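Local atomic coordinates of luciferase (Lingulodinium polyedrum, PDB entry 1VPR), a protein that catalyses the oxidation of dinoflagellate luciferin by molecular oxygen with emission of blue light, this chain being the third of its three homologous luciferase domains. Residues 104-108 against 109-113; 143-146 against 147-151; 254-258 against 259-263. One frame throughout, in Å; residues are numbered along the deposited sequence.

Contact 1. Residues 104-108 against 109-113; sequences RTLCF and NNFQD
L106 and N110 are joined backbone to backbone, N110 N donating to L106 O over 3.0 Å, as the chain enters a left-handed helical turn in which F108, N109, N110 and F111 all have phi near +60° and positive psi. F111 N likewise bonds four residues back, to C107 O, while D113 N reaches five residues back to F108 O. The N110 side chain leans over the loop leading into this turn. With CG anti to its own carbonyl carbon (chi1 -67°), its amide is brought up to the preceding backbone, where ND2 donates to R104 O at 3.0 Å. That oxygen lies near the amide plane, although ND2 stands well above the carbonyl plane of R104. The other end is engaged too, since N110 OD1 accepts a weak bond from L106 N at 3.0 Å, and the two bonds are consistent with this orientation of the amide. Without this amide, as with an alanine here, R104 O and L106 N would probably lose a partner and the entering loop be less firmly attached to the turn. C107 SG sits between its own N and carbonyl carbon (chi1 57°) and makes an oblique sulfur-aromatic contact, 4.2 Å from the centroid of the F111 ring. C107 O lies over one face of that ring, and L106 CD1 approaches F111 CE1 to 4.0 Å. N109 ND2 grips D113 OD2 at 2.7 Å, meeting the carboxylate on its syn side. R274 binds the carbonyls of F111 and D113 and makes a cation-pi contact with F108. The arrangement is that of a short left-handed helix, with its hydrophobic side chains seated on strands of the beta barrel, the N110 amide turned back onto the entering backbone and N109 paired with D113.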
ATOM      1  N   ARG A 104       9.440   5.622 -21.001  1.00 26.81           N
ATOM      2  CA  ARG A 104       9.354   4.300 -21.610  1.00 27.27           C
ATOM      3  C   ARG A 104      10.206   3.273 -20.878  1.00 25.81           C
ATOM      4  O   ARG A 104      10.488   2.205 -21.415  1.00 27.41           O
ATOM      5  CB  ARG A 104       9.777   4.373 -23.094  1.00 26.74           C
ATOM      6  CG  ARG A 104       8.960   5.366 -23.943  1.00 28.94           C
ATOM      7  CD  ARG A 104       7.456   5.140 -23.823  1.00 32.76           C
ATOM      8  NE  ARG A 104       6.709   6.197 -24.505  1.00 37.16           N
ATOM      9  CZ  ARG A 104       5.449   6.536 -24.228  1.00 38.90           C
ATOM     10  NH1 ARG A 104       4.773   5.896 -23.275  1.00 37.95           N
ATOM     11  NH2 ARG A 104       4.866   7.531 -24.896  1.00 39.19           N
ATOM     12  N   THR A 105      10.612   3.583 -19.653  1.00 24.00           N
ATOM     13  CA  THR A 105      11.438   2.644 -18.889  1.00 23.04           C
ATOM     14  C   THR A 105      10.636   1.925 -17.814  1.00 22.35           C
ATOM     15  O   THR A 105      11.217   1.304 -16.928  1.00 22.13           O
ATOM     16  CB  THR A 105      12.626   3.356 -18.174  1.00 23.52           C
ATOM     17  OG1 THR A 105      12.105   4.231 -17.168  1.00 23.54           O
ATOM     18  CG2 THR A 105      13.469   4.202 -19.173  1.00 21.29           C
ATOM     19  N   LEU A 106       9.311   1.999 -17.886  1.00 19.21           N
ATOM     20  CA  LEU A 106       8.469   1.344 -16.877  1.00 20.67           C
ATOM     21  C   LEU A 106       8.515  -0.173 -16.911  1.00 20.83           C
ATOM     22  O   LEU A 106       8.753  -0.779 -17.959  1.00 19.26           O
ATOM     23  CB  LEU A 106       7.026   1.795 -17.016  1.00 20.11           C
ATOM     24  CG  LEU A 106       6.818   3.232 -16.600  1.00 22.88           C
ATOM     25  CD1 LEU A 106       5.445   3.658 -17.075  1.00 26.44           C
ATOM     26  CD2 LEU A 106       6.940   3.352 -15.087  1.00 24.61           C
ATOM     27  N   CYS A 107       8.279  -0.765 -15.741  1.00 17.95           N
ATOM     28  CA  CYS A 107       8.286  -2.208 -15.541  1.00 17.90           C
ATOM     29  C   CYS A 107       7.294  -2.904 -16.446  1.00 16.10           C
ATOM     30  O   CYS A 107       6.418  -2.269 -17.039  1.00 17.27           O
ATOM     31  CB  CYS A 107       7.937  -2.532 -14.077  1.00 16.99           C
ATOM     32  SG  CYS A 107       6.319  -1.822 -13.573  1.00 18.21           S
ATOM     33  N   PHE A 108       7.444  -4.220 -16.537  1.00 18.27           N
ATOM     34  CA  PHE A 108       6.574  -5.079 -17.354  1.00 18.40           C
ATOM     35  C   PHE A 108       6.534  -4.608 -18.812  1.00 19.41           C
ATOM     36  O   PHE A 108       5.517  -4.752 -19.485  1.00 19.76           O
ATOM     37  CB  PHE A 108       5.148  -5.108 -16.786  1.00 18.30           C
ATOM     38  CG  PHE A 108       5.017  -5.873 -15.484  1.00 19.58           C
ATOM     39  CD1 PHE A 108       5.021  -5.202 -14.269  1.00 18.98           C
ATOM     40  CD2 PHE A 108       4.897  -7.270 -15.484  1.00 18.87           C
ATOM     41  CE1 PHE A 108       4.911  -5.904 -13.060  1.00 18.78           C
ATOM     42  CE2 PHE A 108       4.787  -7.983 -14.279  1.00 19.71           C
ATOM     43  CZ  PHE A 108       4.794  -7.291 -13.061  1.00 19.05           C
ATOM     44  N   ASN A 109       7.654  -4.064 -19.284  1.00 20.72           N
ATOM     45  CA  ASN A 109       7.749  -3.539 -20.648  1.00 24.16           C
ATOM     46  C   ASN A 109       6.685  -2.471 -20.843  1.00 23.12           C
ATOM     47  O   ASN A 109       5.925  -2.499 -21.809  1.00 23.36           O
ATOM     48  CB  ASN A 109       7.571  -4.665 -21.667  1.00 25.20           C
ATOM     49  CG  ASN A 109       8.779  -5.569 -21.714  1.00 29.67           C
ATOM     50  OD1 ASN A 109       9.915  -5.086 -21.817  1.00 30.27           O
ATOM     51  ND2 ASN A 109       8.557  -6.880 -21.635  1.00 30.71           N
ATOM     52  N   ASN A 110       6.648  -1.530 -19.897  1.00 21.83           N
ATOM     53  CA  ASN A 110       5.684  -0.444 -19.894  1.00 20.52           C
ATOM     54  C   ASN A 110       4.287  -0.992 -19.805  1.00 21.68           C
ATOM     55  O   ASN A 110       3.356  -0.497 -20.462  1.00 21.68           O
ATOM     56  CB  ASN A 110       5.820   0.415 -21.133  1.00 23.13           C
ATOM     57  CG  ASN A 110       7.108   1.152 -21.162  1.00 24.56           C
ATOM     58  OD1 ASN A 110       7.419   1.917 -20.238  1.00 27.79           O
ATOM     59  ND2 ASN A 110       7.893   0.930 -22.215  1.00 26.79           N
ATOM     60  N   PHE A 111       4.158  -2.016 -18.967  1.00 18.26           N
ATOM     61  CA  PHE A 111       2.906  -2.688 -18.729  1.00 20.11           C
ATOM     62  C   PHE A 111       2.307  -3.365 -19.970  1.00 20.60           C
ATOM     63  O   PHE A 111       1.131  -3.740 -19.960  1.00 19.64           O
ATOM     64  CB  PHE A 111       1.917  -1.692 -18.115  1.00 20.66           C
ATOM     65  CG  PHE A 111       2.391  -1.111 -16.796  1.00 17.83           C
ATOM     66  CD1 PHE A 111       2.708   0.234 -16.684  1.00 19.19           C
ATOM     67  CD2 PHE A 111       2.479  -1.912 -15.666  1.00 17.52           C
ATOM     68  CE1 PHE A 111       3.101   0.786 -15.450  1.00 18.45           C
ATOM     69  CE2 PHE A 111       2.876  -1.368 -14.421  1.00 17.46           C
ATOM     70  CZ  PHE A 111       3.181  -0.015 -14.324  1.00 15.26           C
ATOM     71  N   GLN A 112       3.116  -3.551 -21.015  1.00 21.46           N
ATOM     72  CA  GLN A 112       2.616  -4.206 -22.237  1.00 24.81           C
ATOM     73  C   GLN A 112       2.675  -5.727 -22.117  1.00 24.85           C
ATOM     74  O   GLN A 112       2.099  -6.443 -22.927  1.00 24.18           O
ATOM     75  CB  GLN A 112       3.419  -3.759 -23.458  1.00 28.78           C
ATOM     76  CG  GLN A 112       3.349  -2.266 -23.712  1.00 33.25           C
ATOM     77  CD  GLN A 112       4.184  -1.855 -24.899  1.00 36.66           C
ATOM     78  OE1 GLN A 112       3.656  -1.620 -25.985  1.00 42.62           O
ATOM     79  NE2 GLN A 112       5.495  -1.782 -24.708  1.00 38.61           N
ATOM     80  N   ASP A 113       3.385  -6.218 -21.107  1.00 25.36           N
ATOM     81  CA  ASP A 113       3.469  -7.652 -20.876  1.00 25.55           C
ATOM     82  C   ASP A 113       2.051  -8.149 -20.625  1.00 26.94           C
ATOM     83  O   ASP A 113       1.228  -7.442 -20.012  1.00 27.22           O
ATOM     84  CB  ASP A 113       4.345  -7.933 -19.651  1.00 27.21           C
ATOM     85  CG  ASP A 113       5.826  -7.867 -19.971  1.00 29.20           C
ATOM     86  OD1 ASP A 113       6.643  -7.674 -19.044  1.00 26.96           O
ATOM     87  OD2 ASP A 113       6.176  -8.020 -21.164  1.00 30.46           O
TER

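Contact 2. Residues 143-146 against 147-151; sequences LPWP and AGLPE
W145 and L149 meet across a tight turn, the leucine coming to the edge of the indole, near its plane, with one methyl: L149 CD2 lies 3.7 Å from W145 CE3 and slightly farther from CZ3. The leucine has its CG anti to the backbone N (chi1 -178°), which directs the branch back toward the start of the loop, and its second torsion then turns CD2 to the ring; the two side chains cross at a slant. W145 takes the other common setting, CG anti to the carbonyl carbon (chi1 -75°), and its ring also stacks with Y339. P146, next in the chain, brings CG to 4.2 Å from L149 CB. L149 also packs on V253 and I261 of two barrel strands. The backbone is closed by L149 N donating to P146 O at 3.1 Å. G148 has a positive phi (91°), at which a side chain would be pressed against the carbonyl O of A147. These features make P146 to L149 a type II beta turn with glycine at its third position, laid against the barrel wall.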
ATOM      1  N   LEU A 143      -2.207 -18.487  -7.362  1.00 19.13           N
ATOM      2  CA  LEU A 143      -2.438 -17.268  -8.120  1.00 18.72           C
ATOM      3  C   LEU A 143      -1.396 -17.256  -9.234  1.00 18.32           C
ATOM      4  O   LEU A 143      -0.283 -17.761  -9.061  1.00 18.52           O
ATOM      5  CB  LEU A 143      -2.284 -16.022  -7.220  1.00 20.04           C
ATOM      6  CG  LEU A 143      -3.397 -15.735  -6.184  1.00 20.25           C
ATOM      7  CD1 LEU A 143      -2.962 -14.622  -5.220  1.00 16.64           C
ATOM      8  CD2 LEU A 143      -4.696 -15.333  -6.904  1.00 20.70           C
ATOM      9  N   PRO A 144      -1.757 -16.725 -10.414  1.00 17.46           N
ATOM     10  CA  PRO A 144      -0.800 -16.665 -11.514  1.00 20.45           C
ATOM     11  C   PRO A 144       0.242 -15.581 -11.224  1.00 19.30           C
ATOM     12  O   PRO A 144      -0.112 -14.520 -10.723  1.00 17.28           O
ATOM     13  CB  PRO A 144      -1.673 -16.271 -12.722  1.00 20.60           C
ATOM     14  CG  PRO A 144      -3.011 -16.842 -12.390  1.00 18.96           C
ATOM     15  CD  PRO A 144      -3.125 -16.485 -10.902  1.00 18.45           C
ATOM     16  N   TRP A 145       1.518 -15.854 -11.498  1.00 18.03           N
ATOM     17  CA  TRP A 145       2.545 -14.824 -11.347  1.00 17.20           C
ATOM     18  C   TRP A 145       2.404 -14.028 -12.652  1.00 18.42           C
ATOM     19  O   TRP A 145       2.116 -14.612 -13.702  1.00 19.04           O
ATOM     20  CB  TRP A 145       3.945 -15.436 -11.285  1.00 17.21           C
ATOM     21  CG  TRP A 145       4.271 -16.108  -9.965  1.00 17.99           C
ATOM     22  CD1 TRP A 145       4.087 -17.424  -9.645  1.00 19.02           C
ATOM     23  CD2 TRP A 145       4.841 -15.486  -8.803  1.00 15.25           C
ATOM     24  NE1 TRP A 145       4.513 -17.662  -8.359  1.00 18.24           N
ATOM     25  CE2 TRP A 145       4.975 -16.489  -7.819  1.00 16.36           C
ATOM     26  CE3 TRP A 145       5.247 -14.178  -8.502  1.00 16.91           C
ATOM     27  CZ2 TRP A 145       5.502 -16.227  -6.541  1.00 16.56           C
ATOM     28  CZ3 TRP A 145       5.777 -13.910  -7.231  1.00 14.66           C
ATOM     29  CH2 TRP A 145       5.900 -14.928  -6.267  1.00 15.09           C
ATOM     30  N   PRO A 146       2.566 -12.690 -12.611  1.00 18.83           N
ATOM     31  CA  PRO A 146       2.427 -11.933 -13.863  1.00 16.94           C
ATOM     32  C   PRO A 146       3.634 -12.014 -14.780  1.00 18.59           C
ATOM     33  O   PRO A 146       4.750 -11.686 -14.378  1.00 17.07           O
ATOM     34  CB  PRO A 146       2.163 -10.508 -13.377  1.00 15.65           C
ATOM     35  CG  PRO A 146       2.957 -10.441 -12.091  1.00 14.22           C
ATOM     36  CD  PRO A 146       2.633 -11.783 -11.443  1.00 18.28           C
ATOM     37  N   ALA A 147       3.411 -12.456 -16.017  1.00 20.36           N
ATOM     38  CA  ALA A 147       4.478 -12.555 -17.018  1.00 20.30           C
ATOM     39  C   ALA A 147       5.344 -11.297 -17.012  1.00 20.01           C
ATOM     40  O   ALA A 147       4.813 -10.186 -16.943  1.00 19.48           O
ATOM     41  CB  ALA A 147       3.856 -12.732 -18.430  1.00 19.41           C
ATOM     42  N   GLY A 148       6.666 -11.463 -17.096  1.00 19.75           N
ATOM     43  CA  GLY A 148       7.551 -10.300 -17.117  1.00 18.78           C
ATOM     44  C   GLY A 148       8.045  -9.844 -15.752  1.00 20.02           C
ATOM     45  O   GLY A 148       8.827  -8.898 -15.656  1.00 18.17           O
ATOM     46  N   LEU A 149       7.596 -10.492 -14.682  1.00 19.40           N
ATOM     47  CA  LEU A 149       8.078 -10.098 -13.364  1.00 19.60           C
ATOM     48  C   LEU A 149       9.493 -10.634 -13.189  1.00 20.45           C
ATOM     49  O   LEU A 149       9.742 -11.815 -13.402  1.00 20.35           O
ATOM     50  CB  LEU A 149       7.180 -10.667 -12.253  1.00 16.77           C
ATOM     51  CG  LEU A 149       7.580 -10.278 -10.822  1.00 17.03           C
ATOM     52  CD1 LEU A 149       7.306  -8.797 -10.601  1.00 15.88           C
ATOM     53  CD2 LEU A 149       6.797 -11.127  -9.815  1.00 16.48           C
ATOM     54  N   PRO A 150      10.446  -9.769 -12.808  1.00 20.39           N
ATOM     55  CA  PRO A 150      11.804 -10.275 -12.627  1.00 21.02           C
ATOM     56  C   PRO A 150      11.853 -11.249 -11.466  1.00 22.13           C
ATOM     57  O   PRO A 150      11.041 -11.164 -10.545  1.00 20.18           O
ATOM     58  CB  PRO A 150      12.617  -9.013 -12.353  1.00 22.05           C
ATOM     59  CG  PRO A 150      11.587  -8.062 -11.738  1.00 23.30           C
ATOM     60  CD  PRO A 150      10.384  -8.310 -12.614  1.00 20.40           C
ATOM     61  N   GLU A 151      12.796 -12.189 -11.519  1.00 22.74           N
ATOM     62  CA  GLU A 151      12.956 -13.171 -10.457  1.00 24.60           C
ATOM     63  C   GLU A 151      13.744 -12.511  -9.345  1.00 24.75           C
ATOM     64  O   GLU A 151      14.442 -11.515  -9.573  1.00 24.64           O
ATOM     65  CB  GLU A 151      13.675 -14.417 -10.980  1.00 23.44           C
ATOM     66  CG  GLU A 151      12.837 -15.126 -12.032  1.00 28.15           C
ATOM     67  CD  GLU A 151      13.496 -16.373 -12.598  1.00 27.21           C
ATOM     68  OE1 GLU A 151      14.718 -16.533 -12.430  1.00 28.96           O
ATOM     69  OE2 GLU A 151      12.780 -17.184 -13.220  1.00 27.13           O
TER

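Contact 3. Residues 254-258 against 259-263; sequences LPEEY and RKIGF
R259 leaves the backbone with CG anti to N (chi1 180°) and then bends at chi3 (60°), a course that lays its guanidinium alongside the extended chain of E256, both side chains pointing the same way. The result is a side-on salt bridge in which two nitrogens each take one carboxylate oxygen. R259 NH2 donates to E256 OE2 at 2.7 Å, on the syn lone pair of OE2, which stays close to the guanidinium plane. R259 NE donates to E256 OE1 at 3.2 Å, and here the approach is from well out of the carboxylate plane. The two flat groups are not coplanar, their planes being 52° apart, and NE makes a further weak bond to E256 OE2. I261 CD1 sits over the centre of one guanidinium face, so that the methyl lies against that face of the charged group. Residues 254-258 form the connection of a beta hairpin, leading from strand 247-253 into its antiparallel neighbour 259-266 in the barrel of this calycin-superfamily domain. A water stitches the connection to the strand, donating to E256 O at 2.6 Å and to R259 O at 2.9 Å. R259 N, by contrast, is buried without a partner. Closer to the hairpin's base P255 CD rests 3.5 Å from R259 O, while P255 CG touches I261 CD1 at 4.2 Å. L254 and K260 run side by side in the same direction, and packing there is tight, with L254 CD1 only 3.5 Å from K260 CG. K260 also makes a cation-pi contact with W252. The remaining nitrogen of R259, NH1, forms a salt bridge with E276, so that the guanidinium is shared between two carboxylates, which probably offsets the nearby charge of R278.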
ATOM      1  N   LEU A 254      12.754  -6.863  -5.463  1.00 14.11           N
ATOM      2  CA  LEU A 254      13.761  -5.798  -5.432  1.00 14.65           C
ATOM      3  C   LEU A 254      14.913  -6.312  -6.320  1.00 15.53           C
ATOM      4  O   LEU A 254      15.951  -6.740  -5.838  1.00 15.55           O
ATOM      5  CB  LEU A 254      14.233  -5.583  -3.982  1.00 15.53           C
ATOM      6  CG  LEU A 254      13.384  -4.739  -3.006  1.00 18.48           C
ATOM      7  CD1 LEU A 254      11.905  -5.071  -3.108  1.00 15.99           C
ATOM      8  CD2 LEU A 254      13.882  -4.985  -1.592  1.00 14.95           C
ATOM      9  N   PRO A 255      14.741  -6.225  -7.644  1.00 16.09           N
ATOM     10  CA  PRO A 255      15.716  -6.690  -8.632  1.00 17.51           C
ATOM     11  C   PRO A 255      16.847  -5.737  -8.953  1.00 18.67           C
ATOM     12  O   PRO A 255      17.809  -6.124  -9.630  1.00 17.97           O
ATOM     13  CB  PRO A 255      14.837  -6.898  -9.850  1.00 16.76           C
ATOM     14  CG  PRO A 255      13.997  -5.607  -9.782  1.00 14.86           C
ATOM     15  CD  PRO A 255      13.603  -5.568  -8.319  1.00 15.75           C
ATOM     16  N   GLU A 256      16.731  -4.503  -8.476  1.00 18.09           N
ATOM     17  CA  GLU A 256      17.699  -3.462  -8.797  1.00 19.54           C
ATOM     18  C   GLU A 256      17.995  -2.654  -7.568  1.00 18.03           C
ATOM     19  O   GLU A 256      17.284  -2.761  -6.579  1.00 18.31           O
ATOM     20  CB  GLU A 256      17.101  -2.533  -9.836  1.00 21.54           C
ATOM     21  CG  GLU A 256      16.809  -3.179 -11.156  1.00 28.38           C
ATOM     22  CD  GLU A 256      15.876  -2.329 -12.003  1.00 28.22           C
ATOM     23  OE1 GLU A 256      15.887  -1.090 -11.860  1.00 31.36           O
ATOM     24  OE2 GLU A 256      15.134  -2.907 -12.818  1.00 30.93           O
ATOM     25  N   GLU A 257      19.012  -1.801  -7.631  1.00 16.37           N
ATOM     26  CA  GLU A 257      19.331  -1.029  -6.446  1.00 15.92           C
ATOM     27  C   GLU A 257      18.296   0.029  -6.084  1.00 15.24           C
ATOM     28  O   GLU A 257      18.005   0.232  -4.904  1.00 15.84           O
ATOM     29  CB  GLU A 257      20.690  -0.350  -6.591  1.00 17.51           C
ATOM     30  CG  GLU A 257      21.104   0.420  -5.359  1.00 16.18           C
ATOM     31  CD  GLU A 257      21.527  -0.477  -4.203  1.00 20.26           C
ATOM     32  OE1 GLU A 257      21.670   0.059  -3.083  1.00 22.30           O
ATOM     33  OE2 GLU A 257      21.727  -1.707  -4.411  1.00 18.30           O
ATOM     34  N   TYR A 258      17.730   0.694  -7.085  1.00 14.78           N
ATOM     35  CA  TYR A 258      16.799   1.779  -6.820  1.00 15.62           C
ATOM     36  C   TYR A 258      15.371   1.619  -7.272  1.00 15.44           C
ATOM     37  O   TYR A 258      14.634   2.601  -7.321  1.00 14.14           O
ATOM     38  CB  TYR A 258      17.355   3.071  -7.404  1.00 16.69           C
ATOM     39  CG  TYR A 258      18.720   3.432  -6.859  1.00 19.84           C
ATOM     40  CD1 TYR A 258      19.883   3.141  -7.579  1.00 22.19           C
ATOM     41  CD2 TYR A 258      18.856   4.031  -5.606  1.00 19.79           C
ATOM     42  CE1 TYR A 258      21.160   3.439  -7.060  1.00 22.57           C
ATOM     43  CE2 TYR A 258      20.128   4.335  -5.079  1.00 22.62           C
ATOM     44  CZ  TYR A 258      21.273   4.033  -5.814  1.00 21.44           C
ATOM     45  OH  TYR A 258      22.519   4.326  -5.302  1.00 23.50           O
ATOM     46  N   ARG A 259      14.968   0.402  -7.607  1.00 15.75           N
ATOM     47  CA  ARG A 259      13.607   0.178  -8.055  1.00 13.17           C
ATOM     48  C   ARG A 259      12.994  -1.114  -7.553  1.00 13.65           C
ATOM     49  O   ARG A 259      13.644  -2.148  -7.513  1.00 12.54           O
ATOM     50  CB  ARG A 259      13.534   0.188  -9.611  1.00 15.61           C
ATOM     51  CG  ARG A 259      12.114  -0.049 -10.112  1.00 15.81           C
ATOM     52  CD  ARG A 259      11.922   0.226 -11.605  1.00 20.07           C
ATOM     53  NE  ARG A 259      12.780  -0.617 -12.423  1.00 17.64           N
ATOM     54  CZ  ARG A 259      12.529  -0.896 -13.697  1.00 20.61           C
ATOM     55  NH1 ARG A 259      11.442  -0.402 -14.279  1.00 16.46           N
ATOM     56  NH2 ARG A 259      13.376  -1.647 -14.388  1.00 19.58           N
ATOM     57  N   LYS A 260      11.733  -1.052  -7.155  1.00 13.28           N
ATOM     58  CA  LYS A 260      11.017  -2.256  -6.749  1.00 14.84           C
ATOM     59  C   LYS A 260       9.967  -2.491  -7.820  1.00 12.98           C
ATOM     60  O   LYS A 260       9.400  -1.532  -8.371  1.00 14.54           O
ATOM     61  CB  LYS A 260      10.270  -2.075  -5.422  1.00 13.20           C
ATOM     62  CG  LYS A 260      11.134  -1.848  -4.206  1.00 12.66           C
ATOM     63  CD  LYS A 260      10.226  -1.941  -2.970  1.00 11.58           C
ATOM     64  CE  LYS A 260       9.117  -0.861  -3.007  1.00 12.38           C
ATOM     65  NZ  LYS A 260       8.282  -0.936  -1.790  1.00 14.45           N
ATOM     66  N   ILE A 261       9.707  -3.749  -8.122  1.00 13.84           N
ATOM     67  CA  ILE A 261       8.685  -4.114  -9.114  1.00 13.86           C
ATOM     68  C   ILE A 261       7.804  -5.180  -8.476  1.00 12.40           C
ATOM     69  O   ILE A 261       8.294  -6.155  -7.899  1.00 12.76           O
ATOM     70  CB  ILE A 261       9.309  -4.677 -10.412  1.00 16.68           C
ATOM     71  CG1 ILE A 261      10.201  -3.616 -11.050  1.00 17.46           C
ATOM     72  CG2 ILE A 261       8.187  -5.072 -11.395  1.00 18.01           C
ATOM     73  CD1 ILE A 261      10.946  -4.101 -12.284  1.00 23.23           C
ATOM     74  N   GLY A 262       6.496  -5.009  -8.578  1.00 10.20           N
ATOM     75  CA  GLY A 262       5.611  -5.977  -7.944  1.00 12.10           C
ATOM     76  C   GLY A 262       4.229  -6.004  -8.543  1.00 10.78           C
ATOM     77  O   GLY A 262       3.980  -5.450  -9.620  1.00 13.10           O
ATOM     78  N   PHE A 263       3.316  -6.649  -7.855  1.00 12.52           N
ATOM     79  CA  PHE A 263       1.952  -6.731  -8.349  1.00 12.96           C
ATOM     80  C   PHE A 263       1.086  -7.054  -7.156  1.00 14.35           C
ATOM     81  O   PHE A 263       1.592  -7.559  -6.144  1.00 13.24           O
ATOM     82  CB  PHE A 263       1.820  -7.868  -9.367  1.00 13.07           C
ATOM     83  CG  PHE A 263       2.099  -9.208  -8.792  1.00 14.10           C
ATOM     84  CD1 PHE A 263       3.418  -9.661  -8.647  1.00 12.82           C
ATOM     85  CD2 PHE A 263       1.053 -10.016  -8.351  1.00 13.94           C
ATOM     86  CE1 PHE A 263       3.678 -10.896  -8.074  1.00 12.42           C
ATOM     87  CE2 PHE A 263       1.312 -11.260  -7.767  1.00 13.50           C
ATOM     88  CZ  PHE A 263       2.606 -11.697  -7.632  1.00 12.67           C
TER
HETATM   89  O   HOH W   1      15.120  -2.588  -5.079  1.00 21.38           O

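Overall arrangement
From the N terminus the three contacts follow in series, each closing a short local turn, and none nests within or crosses another. Contact 1 closes the left-handed turn around helix 107-111, contact 2 a tight turn within the loop between helix 120-126 and strand 163-169, and contact 3 the connection into strand 259-266. Their centres lie about 13 Å apart in every pairing. F108 of contact 1 packs on P146 and L149 of contact 2 and on I261 of contact 3, while F263 of contact 3 touches W145, P146 and L149. E276 OE1 binds both C107 N and R259 NH1. Together they tie the helical turn and the proline-rich loop to strand 259-266 and its neighbours in the barrel.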